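PDB 4OOB: uncharacterized protein HtdX from Mycobacterium tuberculosis, which catalyses the reversible hydration of trans-2-enoyl-CoA to (3R)-3-hydroxyacyl-CoA, accepting a broad range of chain lengths with a preference for C8 to C12. Local coordinates for residues A25-V30 against A165-D170. Numbering follows the deposited sequence.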
loop_
_atom_site.group_PDB
_atom_site.type_symbol
_atom_site.label_atom_id
_atom_site.label_comp_id
_atom_site.label_asym_id
_atom_site.label_seq_id
_atom_site.Cartn_x
_atom_site.Cartn_y
_atom_site.Cartn_z
ATOM N N ALA A 25 -12.181 -0.466 -12.075
ATOM C CA ALA A 25 -11.635 -0.262 -13.433
ATOM C C ALA A 25 -10.657 0.878 -13.426
ATOM O O ALA A 25 -9.608 0.798 -14.015
ATOM C CB ALA A 25 -12.749 0.023 -14.451
ATOM N N ALA A 26 -11.027 1.949 -12.743
ATOM C CA ALA A 26 -10.210 3.153 -12.746
ATOM C C ALA A 26 -8.915 2.878 -12.021
ATOM O O ALA A 26 -7.889 3.383 -12.441
ATOM C CB ALA A 26 -10.950 4.323 -12.100
ATOM N N TYR A 27 -9.001 2.100 -10.932
ATOM C CA TYR A 27 -7.852 1.663 -10.109
ATOM C C TYR A 27 -6.947 0.741 -10.890
ATOM O O TYR A 27 -5.726 0.913 -10.908
ATOM C CB TYR A 27 -8.341 0.944 -8.810
ATOM C CG TYR A 27 -7.256 0.295 -7.915
ATOM C CD1 TYR A 27 -6.737 -0.989 -8.186
ATOM C CD2 TYR A 27 -6.777 0.946 -6.775
ATOM C CE1 TYR A 27 -5.785 -1.585 -7.349
ATOM C CE2 TYR A 27 -5.838 0.362 -5.940
ATOM C CZ TYR A 27 -5.325 -0.897 -6.231
ATOM O OH TYR A 27 -4.384 -1.461 -5.380
ATOM N N ALA A 28 -7.527 -0.287 -11.493
ATOM C CA ALA A 28 -6.749 -1.144 -12.352
ATOM C C ALA A 28 -6.044 -0.289 -13.421
ATOM O O ALA A 28 -4.844 -0.457 -13.632
ATOM C CB ALA A 28 -7.632 -2.208 -12.971
ATOM N N ALA A 29 -6.727 0.682 -14.042
ATOM C CA ALA A 29 -6.068 1.480 -15.101
ATOM C C ALA A 29 -4.886 2.289 -14.576
ATOM O O ALA A 29 -3.782 2.304 -15.165
ATOM C CB ALA A 29 -7.065 2.419 -15.781
ATOM N N VAL A 30 -5.110 2.991 -13.468
ATOM C CA VAL A 30 -4.032 3.838 -12.927
ATOM C C VAL A 30 -2.826 3.015 -12.414
ATOM O O VAL A 30 -1.684 3.463 -12.556
ATOM C CB VAL A 30 -4.538 4.828 -11.855
ATOM C CG1 VAL A 30 -4.904 4.100 -10.588
ATOM C CG2 VAL A 30 -3.468 5.845 -11.518
ATOM N N ALA A 165 -4.444 9.242 -6.246
ATOM C CA ALA A 165 -5.108 9.766 -5.043
ATOM C C ALA A 165 -6.616 9.695 -5.167
ATOM O O ALA A 165 -7.294 9.224 -4.239
ATOM C CB ALA A 165 -4.668 11.195 -4.776
ATOM N N ALA A 166 -7.137 10.188 -6.290
ATOM C CA ALA A 166 -8.590 10.118 -6.593
ATOM C C ALA A 166 -9.202 8.687 -6.545
ATOM O O ALA A 166 -10.359 8.471 -6.177
ATOM C CB ALA A 166 -8.856 10.746 -7.968
ATOM N N VAL A 167 -8.395 7.706 -6.878
ATOM C CA VAL A 167 -8.898 6.366 -7.035
ATOM C C VAL A 167 -8.669 5.469 -5.821
ATOM O O VAL A 167 -9.506 4.672 -5.581
ATOM C CB VAL A 167 -8.318 5.779 -8.340
ATOM C CG1 VAL A 167 -8.837 4.386 -8.610
ATOM C CG2 VAL A 167 -8.670 6.693 -9.497
ATOM N N GLY A 168 -7.624 5.676 -5.015
ATOM C CA GLY A 168 -7.176 4.744 -3.980
ATOM C C GLY A 168 -7.417 5.058 -2.472
ATOM O O GLY A 168 -6.717 4.511 -1.500
ATOM N N GLY A 169 -8.398 5.918 -2.246
ATOM C CA GLY A 169 -8.836 6.214 -0.865
ATOM C C GLY A 169 -7.899 6.975 0.087
ATOM O O GLY A 169 -8.123 6.929 1.328
ATOM N N ASP A 170 -6.862 7.647 -0.457
ATOM C CA ASP A 170 -5.856 8.346 0.376
ATOM C C ASP A 170 -5.404 9.593 -0.369
ATOM O O ASP A 170 -4.642 9.479 -1.315
ATOM C CB ASP A 170 -4.672 7.424 0.684
ATOM C CG ASP A 170 -3.545 8.116 1.484
ATOM O OD1 ASP A 170 -3.719 9.320 1.805
ATOM O OD2 ASP A 170 -2.488 7.473 1.782
#
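Val167 drives one methyl, CG1, against the backbone of helix 21-31 between Ala26 and Tyr27. With CG1 anti to its own backbone N (chi1 -178°), the methyl points at the helix and ends 3.3 Å from both Tyr27 CA and Tyr27 N. It lies 3.7 Å from Ala26 C, and Tyr27 CB flanks it at 3.5 Å. The second branch is turned toward Ala26, whose CB stands 4.2 Å from Val167 CG2 and about as far from CG1, so it meets both arms of the valine fork. One turn further along, Val30 CG1 touches the same Val167 CG1 more loosely, at 4.4 Å. No hydrogen bond crosses the contact; the side chains meet through apolar carbons, and CG1 rests on the Ala26-Tyr27 peptide and Tyr27 CA. The contact joins helix 21-31 to the C-terminal end of helix 158-167 in a MaoC-like hotdog fold, whose antiparallel sheet wraps round a central helix; Gly168 is the first residue to leave the helical path. The Tyr27 ring meets Val167 CG1 at its edge, near the ring plane. Tyr27 CG lies anti to the backbone N (chi1 174°), which extends the ring loosely alongside Gly168, with Tyr27 CE2 5.0 Å from Gly168 CA. The hydroxyl is hydrogen-bonded to Thr42 OG1, and Tyr43 packs edge-to-face with the ring. Tyr164, on helix 158-167, touches both Tyr27 and Val30.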